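Local coordinates for protein aldehyde dehydrogenase (Burkholderia vietnamiensis, PDB 5KF0) that probably oxidises aldehydes to carboxylic acids with a nicotinamide cofactor, and binds NADPH as one chain of a four-chain assembly, at residues 45-48 / 49-52; 81-84 / 85-88; 341-344 / 345-349; 427-430 / 431-435. All blocks are in the same frame, centred on the assembly; numbering follows the deposited sequence. Where two conformers were deposited one is given.

Interaction 1 of 4, residues 45-48 / 49-52; sequences LADA and QAID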
ATOM      1  N   LEU A  45     -40.590  13.740  15.031  1.00 16.21           N
ATOM      2  CA  LEU A  45     -40.537  12.307  14.770  1.00 16.72           C
ATOM      3  C   LEU A  45     -40.890  12.061  13.307  1.00 16.32           C
ATOM      4  O   LEU A  45     -41.959  12.478  12.850  1.00 16.49           O
ATOM      5  CB  LEU A  45     -41.516  11.576  15.687  1.00 17.50           C
ATOM      6  CG  LEU A  45     -41.516  10.054  15.627  1.00 17.42           C
ATOM      7  CD1 LEU A  45     -40.204   9.495  16.206  1.00 15.33           C
ATOM      8  CD2 LEU A  45     -42.738   9.510  16.355  1.00 18.95           C
ATOM      9  N   ALA A  46     -39.999  11.396  12.577  1.00 14.42           N
ATOM     10  CA  ALA A  46     -40.236  11.123  11.163  1.00 16.00           C
ATOM     11  C   ALA A  46     -41.124   9.897  10.989  1.00 17.76           C
ATOM     12  O   ALA A  46     -40.855   8.845  11.574  1.00 19.75           O
ATOM     13  CB  ALA A  46     -38.905  10.908  10.442  1.00 14.73           C
ATOM     14  N   ASP A  47     -42.179  10.020  10.173  1.00 16.31           N
ATOM     15  CA  ASP A  47     -42.985   8.847   9.857  1.00 16.23           C
ATOM     16  C   ASP A  47     -42.466   8.190   8.576  1.00 17.86           C
ATOM     17  O   ASP A  47     -41.473   8.624   7.984  1.00 16.29           O
ATOM     18  CB  ASP A  47     -44.474   9.195   9.767  1.00 19.23           C
ATOM     19  CG  ASP A  47     -44.809  10.199   8.667  1.00 21.19           C
ATOM     20  OD1 ASP A  47     -43.982  10.473   7.776  1.00 21.37           O
ATOM     21  OD2 ASP A  47     -45.944  10.719   8.697  1.00 24.07           O
ATOM     22  N   ALA A  48     -43.127   7.106   8.161  1.00 21.14           N
ATOM     23  CA  ALA A  48     -42.628   6.352   7.016  1.00 22.31           C
ATOM     24  C   ALA A  48     -42.613   7.192   5.747  1.00 20.15           C
ATOM     25  O   ALA A  48     -41.764   6.976   4.875  1.00 18.38           O
ATOM     26  CB  ALA A  48     -43.466   5.089   6.808  1.00 21.83           C
ATOM     27  N   GLN A  49     -43.553   8.137   5.609  1.00 17.99           N
ATOM     28  CA  GLN A  49     -43.573   8.988   4.420  1.00 20.44           C
ATOM     29  C   GLN A  49     -42.360   9.900   4.378  1.00 20.67           C
ATOM     30  O   GLN A  49     -41.810  10.165   3.302  1.00 18.74           O
ATOM     31  CB  GLN A  49     -44.850   9.825   4.375  1.00 23.52           C
ATOM     32  CG  GLN A  49     -46.066   9.055   3.937  1.00 29.39           C
ATOM     33  CD  GLN A  49     -46.370   7.901   4.864  1.00 38.88           C
ATOM     34  OE1 GLN A  49     -46.655   8.097   6.046  1.00 34.92           O
ATOM     35  NE2 GLN A  49     -46.268   6.683   4.342  1.00 45.89           N
ATOM     36  N   ALA A  50     -41.949  10.416   5.534  1.00 18.09           N
ATOM     37  CA  ALA A  50     -40.745  11.239   5.577  1.00 18.21           C
ATOM     38  C   ALA A  50     -39.508  10.406   5.274  1.00 19.46           C
ATOM     39  O   ALA A  50     -38.588  10.877   4.590  1.00 15.79           O
ATOM     40  CB  ALA A  50     -40.617  11.925   6.940  1.00 17.95           C
ATOM     41  N   ILE A  51     -39.465   9.166   5.775  1.00 14.93           N
ATOM     42  CA  ILE A  51     -38.328   8.290   5.494  1.00 12.51           C
ATOM     43  C   ILE A  51     -38.264   7.983   4.004  1.00 14.68           C
ATOM     44  O   ILE A  51     -37.201   8.070   3.377  1.00 15.00           O
ATOM     45  CB  ILE A  51     -38.421   6.999   6.329  1.00 15.14           C
ATOM     46  CG1 ILE A  51     -38.329   7.321   7.821  1.00 15.78           C
ATOM     47  CG2 ILE A  51     -37.297   6.022   5.942  1.00 16.66           C
ATOM     48  CD1 ILE A  51     -38.776   6.160   8.722  1.00 18.65           C
ATOM     49  N   ASP A  52     -39.411   7.645   3.413  1.00 15.21           N
ATOM     50  CA  ASP A  52     -39.451   7.381   1.978  1.00 14.85           C
ATOM     51  C   ASP A  52     -39.002   8.596   1.170  1.00 18.40           C
ATOM     52  O   ASP A  52     -38.248   8.456   0.200  1.00 16.67           O
ATOM     53  CB  ASP A  52     -40.854   6.958   1.556  1.00 17.13           C
ATOM     54  CG  ASP A  52     -40.973   6.828   0.060  1.00 26.86           C
ATOM     55  OD1 ASP A  52     -40.412   5.861  -0.483  1.00 24.21           O
ATOM     56  OD2 ASP A  52     -41.599   7.702  -0.576  1.00 33.62           O
TER
HETATM   57  O   HOH W   1     -47.726  10.904   6.617  1.00 30.92           O
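With chi1 at 62°, D47 tucks its CG between its own backbone N and carbonyl carbon, which turns the carboxylate back over the start of helix 48-60, onto A50. This is an N-cap: OD1 of D47 accepts from A50 N at 3.0 Å, the N-H pointing in close to the C-O axis. In the first turn of a helix the amide hydrogens lack carbonyl partners one turn earlier, and the cap supplies one. The other carboxylate oxygen works through solvent. A water donates both to D47 OD2, at 2.7 Å, and to Q49 OE1, at 3.1 Å, while Q49, its chain bent at chi2, holds its amide plane 63° from the carboxylate. The regular ladder then begins, with I51 N giving a bond to D47 O (3.0 Å) and D52 N one to A48 O (2.8 Å). Beneath the polar cap A46 covers the first turn: its CB lies 4.0 Å from A50 CB and 4.5 Å from I51 CG1, the second pair occupying the two positions of a hydrophobic staple. Around this turn, A46 and A50 rest on Y16 of strand 13-18, and I51 reaches L214 together with L223 and F224 of helix 222-226. On the next residue, the OD1 of D52 forms a salt bridge with R229, just before strand 232-236.

Interaction 2 of 4, residues 81-84 / 85-88; sequences VARF and RERF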
ATOM      1  N   VAL A  81     -15.724  20.240  11.645  1.00 13.30           N
ATOM      2  CA  VAL A  81     -14.709  20.296  12.704  1.00 14.11           C
ATOM      3  C   VAL A  81     -14.701  21.664  13.370  1.00 17.01           C
ATOM      4  O   VAL A  81     -14.710  21.780  14.605  1.00 15.83           O
ATOM      5  CB  VAL A  81     -13.319  19.953  12.142  1.00 15.15           C
ATOM      6  CG1 VAL A  81     -12.229  20.267  13.183  1.00 17.06           C
ATOM      7  CG2 VAL A  81     -13.267  18.494  11.736  1.00 13.58           C
ATOM      8  N   ALA A  82     -14.670  22.725  12.560  1.00 14.84           N
ATOM      9  CA  ALA A  82     -14.614  24.073  13.117  1.00 14.89           C
ATOM     10  C   ALA A  82     -15.848  24.383  13.953  1.00 16.01           C
ATOM     11  O   ALA A  82     -15.745  24.993  15.025  1.00 17.07           O
ATOM     12  CB  ALA A  82     -14.467  25.102  11.998  1.00 15.50           C
ATOM     13  N   ARG A  83     -17.028  23.983  13.474  1.00 13.66           N
ATOM     14  CA  ARG A  83     -18.255  24.315  14.189  1.00 14.46           C
ATOM     15  C   ARG A  83     -18.424  23.465  15.442  1.00 14.76           C
ATOM     16  O   ARG A  83     -18.970  23.949  16.441  1.00 17.24           O
ATOM     17  CB  ARG A  83     -19.465  24.169  13.252  1.00 14.90           C
ATOM     18  CG  ARG A  83     -19.471  25.170  12.087  1.00 14.80           C
ATOM     19  CD  ARG A  83     -19.914  26.586  12.510  1.00 19.86           C
ATOM     20  NE  ARG A  83     -21.354  26.612  12.728  1.00 25.62           N
ATOM     21  CZ  ARG A  83     -21.952  27.023  13.845  1.00 31.09           C
ATOM     22  NH1 ARG A  83     -21.238  27.491  14.863  1.00 28.61           N
ATOM     23  NH2 ARG A  83     -23.274  26.977  13.935  1.00 29.02           N
ATOM     24  N   PHE A  84     -17.963  22.211  15.418  1.00 14.79           N
ATOM     25  CA  PHE A  84     -18.030  21.390  16.627  1.00 14.68           C
ATOM     26  C   PHE A  84     -17.133  21.969  17.715  1.00 21.20           C
ATOM     27  O   PHE A  84     -17.488  21.957  18.901  1.00 18.64           O
ATOM     28  CB  PHE A  84     -17.636  19.938  16.330  1.00 14.39           C
ATOM     29  CG  PHE A  84     -18.542  19.231  15.351  1.00 12.95           C
ATOM     30  CD1 PHE A  84     -19.852  19.660  15.133  1.00 15.95           C
ATOM     31  CD2 PHE A  84     -18.072  18.130  14.646  1.00 14.64           C
ATOM     32  CE1 PHE A  84     -20.676  18.992  14.214  1.00 15.09           C
ATOM     33  CE2 PHE A  84     -18.874  17.457  13.735  1.00 13.63           C
ATOM     34  CZ  PHE A  84     -20.179  17.878  13.524  1.00 13.72           C
ATOM     35  N   ARG A  85     -15.969  22.490  17.331  1.00 16.35           N
ATOM     36  CA  ARG A  85     -15.121  23.181  18.299  1.00 15.44           C
ATOM     37  C   ARG A  85     -15.810  24.423  18.848  1.00 18.54           C
ATOM     38  O   ARG A  85     -15.759  24.692  20.056  1.00 19.21           O
ATOM     39  CB  ARG A  85     -13.790  23.560  17.656  1.00 17.59           C
ATOM     40  CG  ARG A  85     -12.884  22.380  17.391  1.00 18.10           C
ATOM     41  CD  ARG A  85     -11.671  22.792  16.583  1.00 27.10           C
ATOM     42  NE  ARG A  85     -10.699  21.707  16.547  1.00 27.43           N
ATOM     43  CZ  ARG A  85      -9.743  21.595  15.638  1.00 32.78           C
ATOM     44  NH1 ARG A  85      -9.633  22.507  14.683  1.00 35.06           N
ATOM     45  NH2 ARG A  85      -8.905  20.571  15.683  1.00 31.09           N
ATOM     46  N   GLU A  86     -16.463  25.194  17.974  1.00 18.01           N
ATOM     47  CA  GLU A  86     -17.182  26.383  18.429  1.00 18.02           C
ATOM     48  C   GLU A  86     -18.308  26.025  19.391  1.00 20.25           C
ATOM     49  O   GLU A  86     -18.579  26.768  20.343  1.00 21.49           O
ATOM     50  CB  GLU A  86     -17.748  27.154  17.236  1.00 21.67           C
ATOM     51  CG  GLU A  86     -16.707  27.915  16.433  1.00 30.02           C
ATOM     52  CD  GLU A  86     -17.304  28.640  15.240  1.00 37.66           C
ATOM     53  OE1 GLU A  86     -18.546  28.621  15.080  1.00 26.28           O
ATOM     54  OE2 GLU A  86     -16.526  29.230  14.460  1.00 39.48           O
ATOM     55  N   ARG A  87     -18.973  24.894  19.160  1.00 15.91           N
ATOM     56  CA  ARG A  87     -20.158  24.500  19.911  1.00 16.97           C
ATOM     57  C   ARG A  87     -19.856  23.381  20.903  1.00 17.54           C
ATOM     58  O   ARG A  87     -20.746  22.614  21.276  1.00 16.21           O
ATOM     59  CB  ARG A  87     -21.268  24.096  18.942  1.00 15.46           C
ATOM     60  CG  ARG A  87     -21.656  25.248  18.008  1.00 17.22           C
ATOM     61  CD  ARG A  87     -22.677  24.841  16.951  1.00 21.60           C
ATOM     62  NE  ARG A  87     -23.982  24.557  17.533  1.00 20.02           N
ATOM     63  CZ  ARG A  87     -25.095  24.409  16.824  1.00 23.01           C
ATOM     64  NH1 ARG A  87     -25.065  24.527  15.505  1.00 23.16           N
ATOM     65  NH2 ARG A  87     -26.247  24.161  17.438  1.00 22.97           N
ATOM     66  N   PHE A  88     -18.598  23.314  21.356  1.00 17.07           N
ATOM     67  CA  PHE A  88     -18.119  22.193  22.161  1.00 18.02           C
ATOM     68  C   PHE A  88     -18.952  22.012  23.426  1.00 18.89           C
ATOM     69  O   PHE A  88     -19.422  20.903  23.721  1.00 17.53           O
ATOM     70  CB  PHE A  88     -16.646  22.423  22.504  1.00 13.00           C
ATOM     71  CG  PHE A  88     -15.989  21.267  23.201  1.00 17.29           C
ATOM     72  CD1 PHE A  88     -15.266  20.329  22.482  1.00 18.80           C
ATOM     73  CD2 PHE A  88     -16.078  21.129  24.579  1.00 17.25           C
ATOM     74  CE1 PHE A  88     -14.654  19.263  23.123  1.00 19.93           C
ATOM     75  CE2 PHE A  88     -15.461  20.069  25.227  1.00 20.22           C
ATOM     76  CZ  PHE A  88     -14.760  19.136  24.503  1.00 18.20           C
TER
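Backbone bonds of the alpha-helical i to i+4 kind run from R85 N to V81 O (3.1 Å), from E86 N to A82 O (3.0 Å) and from R87 N to R83 O, with R87 N making a second, weak bond to F84 O as the helix ends. This is the C-terminal end of helix 70-86, where R87 leaves helical geometry and takes the N-cap position of helix 88-99. One turn back, R83 and E86 form an i to i+3 salt bridge. R83 bends at chi2 and chi3, which curls its guanidinium round toward E86 and R87, while the extended E86 chain carries OE1 to within 2.9 Å of R83 NH1; the oxygen lies 16° out of the guanidinium plane. The methylene CD of R87 lies over one face of the same guanidinium, 3.7 Å from R83 NH2. The two arginine groups, their planes 27° apart, bring R83 NH2 and R87 NH1 to 3.4 Å, a like-charge approach that acidic partners probably offset: E203 bridges R83, whereas E199 and E90 bridge R87. F84 points into the protein, where its ring meets F117 of helix 103-123 edge to face. Along the same helix, V81 and R85 run side by side, and V81 CG1 sits over the centre of the R85 guanidinium, 3.7 Å from R85 CZ.

Interaction 3 of 4, residues 341-344 / 345-349; sequences SRRL and SGWMD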
ATOM      1  N   SER A 341     -31.557  -1.225  34.414  1.00 17.49           N
ATOM      2  CA  SER A 341     -30.999  -1.486  35.735  1.00 19.88           C
ATOM      3  C   SER A 341     -31.592  -2.756  36.334  1.00 24.02           C
ATOM      4  O   SER A 341     -30.868  -3.577  36.908  1.00 19.55           O
ATOM      5  CB  SER A 341     -31.247  -0.279  36.640  1.00 23.92           C
ATOM      6  OG  SER A 341     -30.683  -0.489  37.914  1.00 30.45           O
ATOM      7  N   ARG A 342     -32.909  -2.949  36.187  1.00 22.73           N
ATOM      8  CA  ARG A 342     -33.537  -4.154  36.722  1.00 20.77           C
ATOM      9  C   ARG A 342     -33.068  -5.408  35.996  1.00 19.21           C
ATOM     10  O   ARG A 342     -32.937  -6.464  36.627  1.00 20.91           O
ATOM     11  CB  ARG A 342     -35.058  -4.045  36.642  1.00 24.74           C
ATOM     12  CG  ARG A 342     -35.657  -3.099  37.658  1.00 30.48           C
ATOM     13  CD  ARG A 342     -37.166  -3.288  37.769  1.00 39.70           C
ATOM     14  NE  ARG A 342     -37.857  -2.995  36.514  1.00 44.06           N
ATOM     15  CZ  ARG A 342     -38.217  -1.773  36.128  1.00 42.72           C
ATOM     16  NH1 ARG A 342     -37.942  -0.727  36.894  1.00 43.28           N
ATOM     17  NH2 ARG A 342     -38.847  -1.596  34.975  1.00 36.04           N
ATOM     18  N   ARG A 343     -32.816  -5.319  34.684  1.00 18.59           N
ATOM     19  CA  ARG A 343     -32.254  -6.459  33.964  1.00 21.47           C
ATOM     20  C   ARG A 343     -30.934  -6.886  34.588  1.00 19.69           C
ATOM     21  O   ARG A 343     -30.744  -8.053  34.950  1.00 19.12           O
ATOM     22  CB  ARG A 343     -32.048  -6.120  32.485  1.00 17.59           C
ATOM     23  CG  ARG A 343     -31.182  -7.162  31.746  1.00 16.28           C
ATOM     24  CD  ARG A 343     -30.754  -6.729  30.344  1.00 16.89           C
ATOM     25  NE  ARG A 343     -30.088  -5.421  30.313  1.00 16.96           N
ATOM     26  CZ  ARG A 343     -28.820  -5.211  30.652  1.00 18.35           C
ATOM     27  NH1 ARG A 343     -28.065  -6.215  31.070  1.00 17.15           N
ATOM     28  NH2 ARG A 343     -28.312  -3.984  30.593  1.00 16.05           N
ATOM     29  N   LEU A 344     -30.011  -5.940  34.729  1.00 16.27           N
ATOM     30  CA  LEU A 344     -28.680  -6.265  35.233  1.00 16.76           C
ATOM     31  C   LEU A 344     -28.723  -6.689  36.696  1.00 17.19           C
ATOM     32  O   LEU A 344     -28.031  -7.636  37.089  1.00 18.43           O
ATOM     33  CB  LEU A 344     -27.753  -5.069  35.040  1.00 15.70           C
ATOM     34  CG  LEU A 344     -26.310  -5.286  35.488  1.00 15.52           C
ATOM     35  CD1 LEU A 344     -25.691  -6.524  34.822  1.00 15.16           C
ATOM     36  CD2 LEU A 344     -25.541  -4.032  35.114  1.00 17.18           C
ATOM     37  N   SER A 345     -29.531  -6.009  37.519  1.00 16.26           N
ATOM     38  CA  SER A 345     -29.625  -6.416  38.918  0.56 17.66           C
ATOM     39  C   SER A 345     -30.217  -7.815  39.049  1.00 19.56           C
ATOM     40  O   SER A 345     -29.840  -8.558  39.961  1.00 21.13           O
ATOM     41  CB  SER A 345     -30.437  -5.397  39.724  0.56 20.38           C
ATOM     42  OG  SER A 345     -31.823  -5.512  39.473  0.56 19.07           O
ATOM     43  N   GLY A 346     -31.111  -8.209  38.137  1.00 19.95           N
ATOM     44  CA  GLY A 346     -31.640  -9.565  38.175  1.00 19.12           C
ATOM     45  C   GLY A 346     -30.581 -10.612  37.872  1.00 20.08           C
ATOM     46  O   GLY A 346     -30.527 -11.661  38.527  1.00 20.47           O
ATOM     47  N   TRP A 347     -29.730 -10.342  36.875  1.00 17.41           N
ATOM     48  CA  TRP A 347     -28.597 -11.227  36.602  1.00 19.57           C
ATOM     49  C   TRP A 347     -27.647 -11.280  37.790  1.00 19.89           C
ATOM     50  O   TRP A 347     -27.089 -12.338  38.103  1.00 19.91           O
ATOM     51  CB  TRP A 347     -27.830 -10.757  35.361  1.00 19.49           C
ATOM     52  CG  TRP A 347     -28.603 -10.751  34.078  1.00 19.17           C
ATOM     53  CD1 TRP A 347     -29.879 -11.202  33.875  1.00 21.25           C
ATOM     54  CD2 TRP A 347     -28.144 -10.260  32.818  1.00 16.91           C
ATOM     55  NE1 TRP A 347     -30.238 -11.021  32.559  1.00 20.11           N
ATOM     56  CE2 TRP A 347     -29.191 -10.439  31.891  1.00 19.65           C
ATOM     57  CE3 TRP A 347     -26.947  -9.681  32.383  1.00 17.96           C
ATOM     58  CZ2 TRP A 347     -29.073 -10.065  30.547  1.00 17.27           C
ATOM     59  CZ3 TRP A 347     -26.831  -9.311  31.053  1.00 16.45           C
ATOM     60  CH2 TRP A 347     -27.892  -9.498  30.154  1.00 19.00           C
ATOM     61  N   MET A 348     -27.422 -10.136  38.439  1.00 16.62           N
ATOM     62  CA  MET A 348     -26.546 -10.110  39.602  1.00 17.91           C
ATOM     63  C   MET A 348     -27.120 -10.962  40.723  1.00 20.61           C
ATOM     64  O   MET A 348     -26.405 -11.764  41.329  1.00 18.92           O
ATOM     65  CB  MET A 348     -26.336  -8.673  40.075  1.00 19.60           C
ATOM     66  CG  MET A 348     -25.338  -8.541  41.215  1.00 22.62           C
ATOM     67  SD  MET A 348     -25.066  -6.819  41.670  1.00 24.54           S
ATOM     68  CE  MET A 348     -26.702  -6.361  42.233  1.00 26.45           C
ATOM     69  N   ASP A 349     -28.419 -10.798  41.007  1.00 20.11           N
ATOM     70  CA  ASP A 349     -29.071 -11.610  42.033  1.00 21.25           C
ATOM     71  C   ASP A 349     -28.939 -13.095  41.724  1.00 21.81           C
ATOM     72  O   ASP A 349     -28.694 -13.903  42.626  1.00 21.51           O
ATOM     73  CB  ASP A 349     -30.550 -11.239  42.154  1.00 21.31           C
ATOM     74  CG  ASP A 349     -30.770  -9.833  42.693  1.00 25.55           C
ATOM     75  OD1 ASP A 349     -29.820  -9.241  43.243  1.00 25.39           O
ATOM     76  OD2 ASP A 349     -31.908  -9.327  42.574  1.00 27.15           O
TER
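S345 continues helix 338-353 by donating its N to S341 O, a straight bond of 2.8 Å, and its side chain packs with that of S341 against V364. The turn carries an i to i+4 arginine-tryptophan cation-pi pair on one flank. G346 follows, its N bonded to R342 O. At W347 the chain of R343 passes over one face of the indole: R343 CG lies 4.2 Å from the centroid of the six-membered ring as an off-centre CH-pi contact, and R343 CZ is 4.8 Å from the same centroid. The guanidinium is tilted 62° to the ring, not stacked flat, and comes down on it with NH1, which is 3.3 Å from W347 CZ3. CG of R343 stands anti to its backbone N (chi1 167°) and the chain folds at chi3, which sends the group over the indole. Other bonds probably contribute to the tilt: NH1 also donates to A388 O, and NH2 bridges E340. The L344 side chain crosses that of W347 at about a right angle, its CD1 4.2 Å from W347 CE3. M348 comes next, beside T372 of strand 368-375, its N donating to L344 O at 2.9 Å while its CB stays 3.6 Å from that oxygen.

Interaction 4 of 4, residues 427-430 / 431-435; sequences AQRA and WDELE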
ATOM      1  N   ALA A 427       2.204 -11.889  24.608  1.00 11.92           N
ATOM      2  CA  ALA A 427       1.495 -10.970  23.722  1.00 14.78           C
ATOM      3  C   ALA A 427       1.268 -11.600  22.353  1.00 12.85           C
ATOM      4  O   ALA A 427       0.172 -11.500  21.787  1.00 13.19           O
ATOM      5  CB  ALA A 427       2.260  -9.649  23.599  1.00 14.50           C
ATOM      6  N   GLN A 428       2.284 -12.283  21.823  1.00 12.31           N
ATOM      7  CA  GLN A 428       2.162 -12.975  20.535  0.55 13.54           C
ATOM      8  C   GLN A 428       1.128 -14.091  20.603  1.00 14.66           C
ATOM      9  O   GLN A 428       0.327 -14.286  19.675  1.00 13.20           O
ATOM     10  CB  GLN A 428       3.512 -13.578  20.133  0.55 15.45           C
ATOM     11  CG  GLN A 428       4.651 -12.597  19.934  0.55 23.61           C
ATOM     12  CD  GLN A 428       6.017 -13.252  20.121  0.55 20.43           C
ATOM     13  OE1 GLN A 428       6.128 -14.386  20.604  0.55 19.77           O
ATOM     14  NE2 GLN A 428       7.062 -12.539  19.737  0.55 22.56           N
ATOM     15  N   ARG A 429       1.150 -14.857  21.699  1.00 13.29           N
ATOM     16  CA  ARG A 429       0.183 -15.934  21.860  1.00 13.07           C
ATOM     17  C   ARG A 429      -1.238 -15.379  21.910  1.00 14.36           C
ATOM     18  O   ARG A 429      -2.160 -15.953  21.316  1.00 12.61           O
ATOM     19  CB  ARG A 429       0.510 -16.733  23.125  1.00 11.90           C
ATOM     20  CG  ARG A 429      -0.403 -17.914  23.380  1.00 17.65           C
ATOM     21  CD  ARG A 429      -0.226 -19.030  22.363  1.00 19.36           C
ATOM     22  NE  ARG A 429      -0.758 -20.288  22.891  1.00 20.72           N
ATOM     23  CZ  ARG A 429      -0.954 -21.394  22.174  1.00 27.80           C
ATOM     24  NH1 ARG A 429      -0.684 -21.416  20.869  1.00 24.97           N
ATOM     25  NH2 ARG A 429      -1.430 -22.487  22.759  1.00 28.93           N
ATOM     26  N   ALA A 430      -1.437 -14.264  22.618  1.00 11.94           N
ATOM     27  CA  ALA A 430      -2.760 -13.653  22.654  1.00 11.25           C
ATOM     28  C   ALA A 430      -3.198 -13.193  21.269  1.00 12.31           C
ATOM     29  O   ALA A 430      -4.363 -13.362  20.892  1.00 12.30           O
ATOM     30  CB  ALA A 430      -2.776 -12.475  23.625  1.00 11.99           C
ATOM     31  N   TRP A 431      -2.291 -12.577  20.507  1.00 12.00           N
ATOM     32  CA  TRP A 431      -2.652 -12.125  19.163  1.00 11.13           C
ATOM     33  C   TRP A 431      -3.043 -13.307  18.280  1.00 12.31           C
ATOM     34  O   TRP A 431      -3.997 -13.216  17.496  1.00 13.53           O
ATOM     35  CB  TRP A 431      -1.474 -11.362  18.554  1.00 11.19           C
ATOM     36  CG  TRP A 431      -1.802 -10.449  17.397  1.00 10.67           C
ATOM     37  CD1 TRP A 431      -3.030  -9.989  17.020  1.00 12.04           C
ATOM     38  CD2 TRP A 431      -0.854  -9.859  16.496  1.00 11.66           C
ATOM     39  NE1 TRP A 431      -2.903  -9.154  15.930  1.00 11.74           N
ATOM     40  CE2 TRP A 431      -1.580  -9.062  15.589  1.00 11.31           C
ATOM     41  CE3 TRP A 431       0.536  -9.940  16.365  1.00 12.86           C
ATOM     42  CZ2 TRP A 431      -0.963  -8.339  14.564  1.00 12.25           C
ATOM     43  CZ3 TRP A 431       1.153  -9.228  15.340  1.00 12.65           C
ATOM     44  CH2 TRP A 431       0.396  -8.438  14.452  1.00 13.98           C
ATOM     45  N   ASP A 432      -2.328 -14.430  18.413  1.00 10.58           N
ATOM     46  CA  ASP A 432      -2.636 -15.639  17.648  1.00 12.15           C
ATOM     47  C   ASP A 432      -4.007 -16.209  17.991  1.00 14.85           C
ATOM     48  O   ASP A 432      -4.722 -16.694  17.108  1.00 13.99           O
ATOM     49  CB  ASP A 432      -1.618 -16.749  17.940  1.00 12.99           C
ATOM     50  CG  ASP A 432      -0.254 -16.530  17.319  1.00 17.39           C
ATOM     51  OD1 ASP A 432      -0.053 -15.610  16.503  1.00 16.51           O
ATOM     52  OD2 ASP A 432       0.636 -17.350  17.650  1.00 17.24           O
ATOM     53  N   GLU A 433      -4.347 -16.247  19.286  1.00 13.21           N
ATOM     54  CA  GLU A 433      -5.383 -17.149  19.774  1.00  9.96           C
ATOM     55  C   GLU A 433      -6.679 -16.474  20.188  1.00 11.86           C
ATOM     56  O   GLU A 433      -7.714 -17.151  20.227  1.00 15.00           O
ATOM     57  CB  GLU A 433      -4.864 -17.959  20.976  1.00 12.33           C
ATOM     58  CG  GLU A 433      -3.670 -18.853  20.659  1.00 15.83           C
ATOM     59  CD  GLU A 433      -3.991 -19.866  19.579  1.00 27.25           C
ATOM     60  OE1 GLU A 433      -5.066 -20.495  19.663  1.00 23.88           O
ATOM     61  OE2 GLU A 433      -3.174 -20.023  18.650  1.00 28.30           O
ATOM     62  N   LEU A 434      -6.664 -15.182  20.510  1.00 13.03           N
ATOM     63  CA  LEU A 434      -7.890 -14.522  20.957  1.00 12.02           C
ATOM     64  C   LEU A 434      -8.761 -14.206  19.748  1.00 11.62           C
ATOM     65  O   LEU A 434      -8.349 -13.446  18.865  1.00 11.69           O
ATOM     66  CB  LEU A 434      -7.573 -13.251  21.741  1.00  9.94           C
ATOM     67  CG  LEU A 434      -6.966 -13.536  23.120  1.00  9.50           C
ATOM     68  CD1 LEU A 434      -6.650 -12.202  23.824  1.00 12.77           C
ATOM     69  CD2 LEU A 434      -7.894 -14.406  23.987  1.00 13.27           C
ATOM     70  N   GLU A 435      -9.968 -14.787  19.715  1.00 12.59           N
ATOM     71  CA  GLU A 435     -10.871 -14.604  18.575  0.58 11.59           C
ATOM     72  C   GLU A 435     -11.687 -13.335  18.801  1.00 10.59           C
ATOM     73  O   GLU A 435     -12.859 -13.350  19.199  1.00 11.61           O
ATOM     74  CB  GLU A 435     -11.757 -15.825  18.359  0.58 13.30           C
ATOM     75  CG  GLU A 435     -12.461 -15.734  17.005  0.58 11.50           C
ATOM     76  CD  GLU A 435     -13.232 -16.977  16.607  0.58 20.68           C
ATOM     77  OE1 GLU A 435     -13.314 -17.937  17.401  0.58 17.05           O
ATOM     78  OE2 GLU A 435     -13.761 -16.979  15.473  0.58 22.16           O
TER
HETATM   79  O   HOH W   2      -0.129 -19.663  18.849  1.00 19.69           O
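R429 and E433, one turn apart at the C-terminal end of helix 424-433, cross with guanidinium and carboxylate planes 42° apart. The helix is the crossover of a beta-alpha-beta unit between strands 416-420 and 438-441. Both chains bend at chi2, which places E433 CG over one guanidinium face, offset toward its rim, with R429 CD 3.8 Å from it. The carboxylate therefore lies above the plane. Its OE2 stands 3.6 Å from R429 NH1, a long salt bridge in which the charges attract but no N-H points at the oxygen. A water in the guanidinium plane makes the directional link instead: it accepts from R429 NH1 at 2.7 Å and donates to E433 OE2 (3.1 Å) and to D432 OD2 (2.7 Å). Stronger partners lie beyond: D402 bridges R429, and D432 bridges R148 of the second subunit through OD1 and R484 of the third through OD2. W431 turns the other way, forming a cation-pi contact with R148 of the second subunit, so this helix end belongs to the assembly interface. On the buried side, L434 leaves the helix with its N bonded to A430 O at 3.0 Å and its CD1 3.9 Å from A430 CB.

In the fold
Along the chain the four contacts come in series, each a single turn or helix end, and none touches another. Interactions 1 and 2, with centres 29 Å apart, cap helix 48-60 and finish helix 70-86; both pack on elements following strands of the six-stranded mixed sheet, namely helices 222-226 and 192-202. Interactions 3 and 4, with centres 33 Å apart, lie on helices 338-353 and 424-433, which pack on different strands of the eight-stranded sheet. NADPH comes within about 9 Å of the I51 side chain and 8 Å of that of R343. Interaction 4, opposite 1 and 2 across the chain's centre, also joins subunits; the other three stay within one.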